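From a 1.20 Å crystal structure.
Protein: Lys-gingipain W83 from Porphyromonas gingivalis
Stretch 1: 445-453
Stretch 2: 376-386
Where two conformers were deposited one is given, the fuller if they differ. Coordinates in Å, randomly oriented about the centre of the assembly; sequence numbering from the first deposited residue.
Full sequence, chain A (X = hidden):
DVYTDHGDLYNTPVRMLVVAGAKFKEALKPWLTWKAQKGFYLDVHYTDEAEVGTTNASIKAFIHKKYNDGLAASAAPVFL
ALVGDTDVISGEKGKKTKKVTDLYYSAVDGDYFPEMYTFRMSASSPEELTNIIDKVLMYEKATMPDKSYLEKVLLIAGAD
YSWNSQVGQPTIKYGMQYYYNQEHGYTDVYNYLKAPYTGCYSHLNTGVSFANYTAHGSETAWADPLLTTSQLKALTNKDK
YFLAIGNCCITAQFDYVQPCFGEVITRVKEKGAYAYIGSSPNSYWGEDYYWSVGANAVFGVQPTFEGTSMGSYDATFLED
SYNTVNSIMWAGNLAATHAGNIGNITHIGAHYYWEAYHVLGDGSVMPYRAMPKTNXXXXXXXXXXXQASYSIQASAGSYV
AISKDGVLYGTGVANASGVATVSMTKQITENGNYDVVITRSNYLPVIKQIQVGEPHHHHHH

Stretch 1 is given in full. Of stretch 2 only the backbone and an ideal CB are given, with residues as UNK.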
# COMPACT_ATOMS: atom_id res chain seq x y z
N PRO A 445 -6.42 14.83 5.83
CA PRO A 445 -7.84 14.46 6.04
C PRO A 445 -8.59 15.55 6.79
O PRO A 445 -8.01 16.30 7.59
CB PRO A 445 -7.74 13.19 6.90
CG PRO A 445 -6.43 13.36 7.69
CD PRO A 445 -5.49 14.08 6.72
N VAL A 446 -9.90 15.60 6.57
CA VAL A 446 -10.83 16.45 7.33
C VAL A 446 -11.66 15.50 8.17
O VAL A 446 -12.28 14.55 7.61
CB VAL A 446 -11.71 17.27 6.37
CG1 VAL A 446 -12.74 18.08 7.15
CG2 VAL A 446 -10.88 18.16 5.46
N ILE A 447 -11.66 15.68 9.49
CA ILE A 447 -12.37 14.78 10.42
C ILE A 447 -13.23 15.65 11.31
O ILE A 447 -12.73 16.41 12.15
CB ILE A 447 -11.37 13.95 11.22
CG1 ILE A 447 -10.46 13.13 10.29
CG2 ILE A 447 -12.12 13.05 12.25
CD1 ILE A 447 -9.36 12.37 11.07
N LYS A 448 -14.53 15.65 11.06
CA LYS A 448 -15.47 16.57 11.72
C LYS A 448 -16.70 15.81 12.16
O LYS A 448 -16.79 14.58 11.96
CB LYS A 448 -15.84 17.71 10.74
CG LYS A 448 -14.68 18.62 10.37
CD LYS A 448 -14.19 19.49 11.58
CE LYS A 448 -12.94 20.26 11.24
NZ LYS A 448 -12.60 21.22 12.33
N GLN A 449 -17.63 16.51 12.81
CA GLN A 449 -18.87 15.91 13.25
C GLN A 449 -20.00 16.85 12.97
O GLN A 449 -19.82 18.08 12.88
CB GLN A 449 -18.84 15.54 14.76
CG GLN A 449 -17.89 14.41 15.12
CD GLN A 449 -18.02 14.00 16.57
OE1 GLN A 449 -18.06 14.84 17.48
NE2 GLN A 449 -18.07 12.70 16.80
N ILE A 450 -21.19 16.27 12.73
CA ILE A 450 -22.43 17.05 12.58
C ILE A 450 -23.46 16.49 13.56
O ILE A 450 -23.69 15.27 13.57
CB ILE A 450 -23.00 17.06 11.15
CG1 ILE A 450 -21.96 17.61 10.14
CG2 ILE A 450 -24.34 17.85 11.09
CD1 ILE A 450 -22.49 17.57 8.68
N GLN A 451 -24.06 17.37 14.39
CA GLN A 451 -25.04 16.96 15.38
C GLN A 451 -26.44 16.86 14.79
O GLN A 451 -26.90 17.80 14.14
CB GLN A 451 -25.02 17.91 16.60
CG GLN A 451 -26.07 17.59 17.67
CD GLN A 451 -25.98 16.18 18.24
OE1 GLN A 451 -24.92 15.53 18.23
NE2 GLN A 451 -27.09 15.69 18.75
N VAL A 452 -27.10 15.71 15.03
CA VAL A 452 -28.47 15.43 14.60
C VAL A 452 -29.35 15.35 15.87
O VAL A 452 -29.04 14.56 16.77
CB VAL A 452 -28.55 14.13 13.76
CG1 VAL A 452 -29.99 13.72 13.50
CG2 VAL A 452 -27.80 14.29 12.43
N GLY A 453 -30.40 16.16 15.92
CA GLY A 453 -31.31 16.19 17.06
C GLY A 453 -30.77 16.91 18.28
O GLY A 453 -29.72 17.56 18.20
N UNK A 376 -10.39 21.88 0.86
CA UNK A 376 -11.46 22.86 0.97
C UNK A 376 -12.75 22.07 1.08
O UNK A 376 -12.88 20.99 0.48
CB UNK A 376 -11.48 23.83 -0.22
N UNK A 377 -13.71 22.57 1.88
CA UNK A 377 -14.97 21.85 2.06
C UNK A 377 -15.97 22.77 2.70
O UNK A 377 -15.59 23.78 3.32
CB UNK A 377 -14.78 20.59 2.90
N UNK A 378 -17.22 22.39 2.56
CA UNK A 378 -18.35 23.03 3.27
C UNK A 378 -19.25 21.92 3.76
O UNK A 378 -19.73 21.11 2.97
CB UNK A 378 -19.12 24.01 2.38
N UNK A 379 -19.48 21.92 5.07
CA UNK A 379 -20.43 20.98 5.65
C UNK A 379 -21.79 21.64 5.79
O UNK A 379 -21.86 22.83 6.14
CB UNK A 379 -19.94 20.47 7.01
N UNK A 380 -22.88 20.90 5.60
CA UNK A 380 -24.21 21.47 5.90
C UNK A 380 -24.37 21.67 7.40
O UNK A 380 -23.74 20.97 8.21
CB UNK A 380 -25.32 20.57 5.37
N UNK A 381 -25.24 22.63 7.80
CA UNK A 381 -25.48 22.89 9.22
C UNK A 381 -26.18 21.71 9.89
O UNK A 381 -26.00 21.50 11.09
CB UNK A 381 -26.32 24.16 9.39
N UNK A 382 -26.96 20.93 9.11
CA UNK A 382 -27.62 19.79 9.70
C UNK A 382 -27.72 18.66 8.68
O UNK A 382 -27.48 18.87 7.49
CB UNK A 382 -29.01 20.18 10.22
N UNK A 383 -28.13 17.52 9.15
CA UNK A 383 -28.38 16.33 8.36
C UNK A 383 -29.82 15.92 8.67
O UNK A 383 -30.01 15.14 9.62
CB UNK A 383 -27.38 15.21 8.67
N UNK A 384 -30.82 16.38 7.89
CA UNK A 384 -32.22 15.97 8.17
C UNK A 384 -32.35 14.45 8.16
O UNK A 384 -31.74 13.76 7.33
CB UNK A 384 -33.18 16.58 7.14
N UNK A 385 -33.15 13.91 9.06
CA UNK A 385 -33.30 12.46 9.16
C UNK A 385 -34.08 11.89 8.01
O UNK A 385 -34.76 12.65 7.30
CB UNK A 385 -33.98 12.08 10.48
N UNK A 386 -33.86 10.59 7.71
CA UNK A 386 -34.62 9.82 6.72
C UNK A 386 -34.44 10.35 5.31
O UNK A 386 -35.39 10.38 4.51
CB UNK A 386 -36.11 9.82 7.08

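Stretch 1 runs as a strand up to Val452 and turns Val446, Lys448, Ile450 and Val452 toward stretch 2, which runs in roughly the same direction, 23° away. The facing side chains, two valines, an isoleucine and the aliphatic part of a lysine, ask mainly for apolar partners, and no direct hydrogen bond joins the two stretches.

At position 376 CA-to-CB points away and the ideal CB has nothing of stretch 1 within 5.5 Å; the extended backbone (phi/psi -117/144) suits many residues, beta-branched ones included. It is Thr376, with chi1 p.

Position 377 points toward stretch 1, but the gap is wide: its ideal CB lies 5.3 Å from Val446 CG2, and the CA atoms of 377 and Val446 are 8.6 Å apart. A long apolar or aromatic side chain could reach the valine and the aliphatic part of Lys448; a small one would leave the space open. The residue is Tyr377, chi1 p. Val446 CG1 sits over one face of its ring, 3.7 Å from the centroid formed by the six ring atoms of Tyr377 and 16° off the normal, a CH-pi contact. Farther along, Tyr377 OH lies 3.5 Å from Lys448 CE, so the lysine meets the phenol through its aliphatic chain.

Position 378 is out of reach, and its extended backbone leaves the choice broad; it is Thr378.

Position 379 again points toward stretch 1, its ideal CB 4.2 Å from Ile450 CD1. With Lys448 methylenes also nearby, a medium-sized aliphatic residue such as leucine, isoleucine or methionine would fit. Leu379 (m, t) places CD1 3.7 Å from Lys448 CB, while its own CB packs against Ile450 CD1.

At 380 the CB points sideways, 5.3 Å from Ile450 CD1. Phi of -69° permits proline, though other modest apolar residues would serve. Pro380 brings its CD to 4.0 Å from Ile450 CD1, and its carbonyl O lies 3.7 Å from the same methyl.

Positions 381 and 382 both direct CB away, so stretch 1 hardly limits the choice and small or polar residues are among many that fit; they are Ala381 and Ser382. Their backbone matters more: Ile450 CG2 lies 4.1 Å from Ser382 CA, and a water donates hydrogen bonds to Ala381 O and Gln451 O, each 2.8 Å from the water O, linking two carbonyls that cannot bond directly.

Position 383 points toward stretch 1, its ideal CB 3.9 Å from Val452 CG2 and 4.7 Å from Ile450 CG2. Between two such methyls an aliphatic side chain is expected, with leucine, isoleucine, valine or methionine all plausible. Leu383 (m, t) sets CG 4.0 Å from Ile450 CG2, and its CB packs against Val452 CG2.

Position 384 points away; phi of -56° allows proline, and Pro384 occupies it.

At 385 the CB points sideways, 5.3 Å from Val452 CG1, so a longer side chain, polar or apolar, could approach the valine. Gln385 does so, with NE2 3.7 Å from Val452 CG1; that amide nitrogen is hydrogen-bonded elsewhere in the structure.

Position 386 is out of reach, and its positive phi (64°) favours glycine or asparagine; it is Asn386.

Stretch 2 376-386: TYTLPASLPQN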
# COMPACT_ATOMS: atom_id res chain seq x y z
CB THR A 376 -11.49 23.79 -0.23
OG1 THR A 376 -11.78 23.04 -1.40
CG2 THR A 376 -10.20 24.59 -0.37
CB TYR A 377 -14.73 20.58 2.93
CG TYR A 377 -14.33 20.91 4.33
CD1 TYR A 377 -15.28 21.01 5.34
CD2 TYR A 377 -13.01 21.18 4.66
CE1 TYR A 377 -14.93 21.37 6.63
CE2 TYR A 377 -12.64 21.53 5.95
CZ TYR A 377 -13.61 21.63 6.93
OH TYR A 377 -13.28 21.97 8.23
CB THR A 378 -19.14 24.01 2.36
OG1 THR A 378 -18.24 24.96 1.81
CG2 THR A 378 -20.26 24.74 3.14
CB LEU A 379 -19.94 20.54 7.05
CG LEU A 379 -18.59 19.83 7.11
CD1 LEU A 379 -18.34 19.31 8.52
CD2 LEU A 379 -18.48 18.70 6.06
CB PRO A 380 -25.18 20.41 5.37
CG PRO A 380 -24.42 19.10 5.51
CD PRO A 380 -22.97 19.47 5.21
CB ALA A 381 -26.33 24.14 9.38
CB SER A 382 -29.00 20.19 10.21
OG SER A 382 -29.88 20.35 9.12
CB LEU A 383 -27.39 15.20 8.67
CG LEU A 383 -25.92 15.43 8.32
CD1 LEU A 383 -25.08 14.32 8.92
CD2 LEU A 383 -25.70 15.59 6.81
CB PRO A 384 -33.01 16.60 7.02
CG PRO A 384 -32.24 17.82 6.67
CD PRO A 384 -30.78 17.36 6.78
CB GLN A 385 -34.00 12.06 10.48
CG GLN A 385 -33.14 12.47 11.68
CD GLN A 385 -33.66 12.00 13.01
OE1 GLN A 385 -34.12 10.89 13.16
NE2 GLN A 385 -33.54 12.85 14.02
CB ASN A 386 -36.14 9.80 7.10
CG ASN A 386 -36.32 9.27 8.50
OD1 ASN A 386 -36.01 8.14 8.81
ND2 ASN A 386 -36.80 10.13 9.38
O HOH W 1 -26.51 20.48 13.61
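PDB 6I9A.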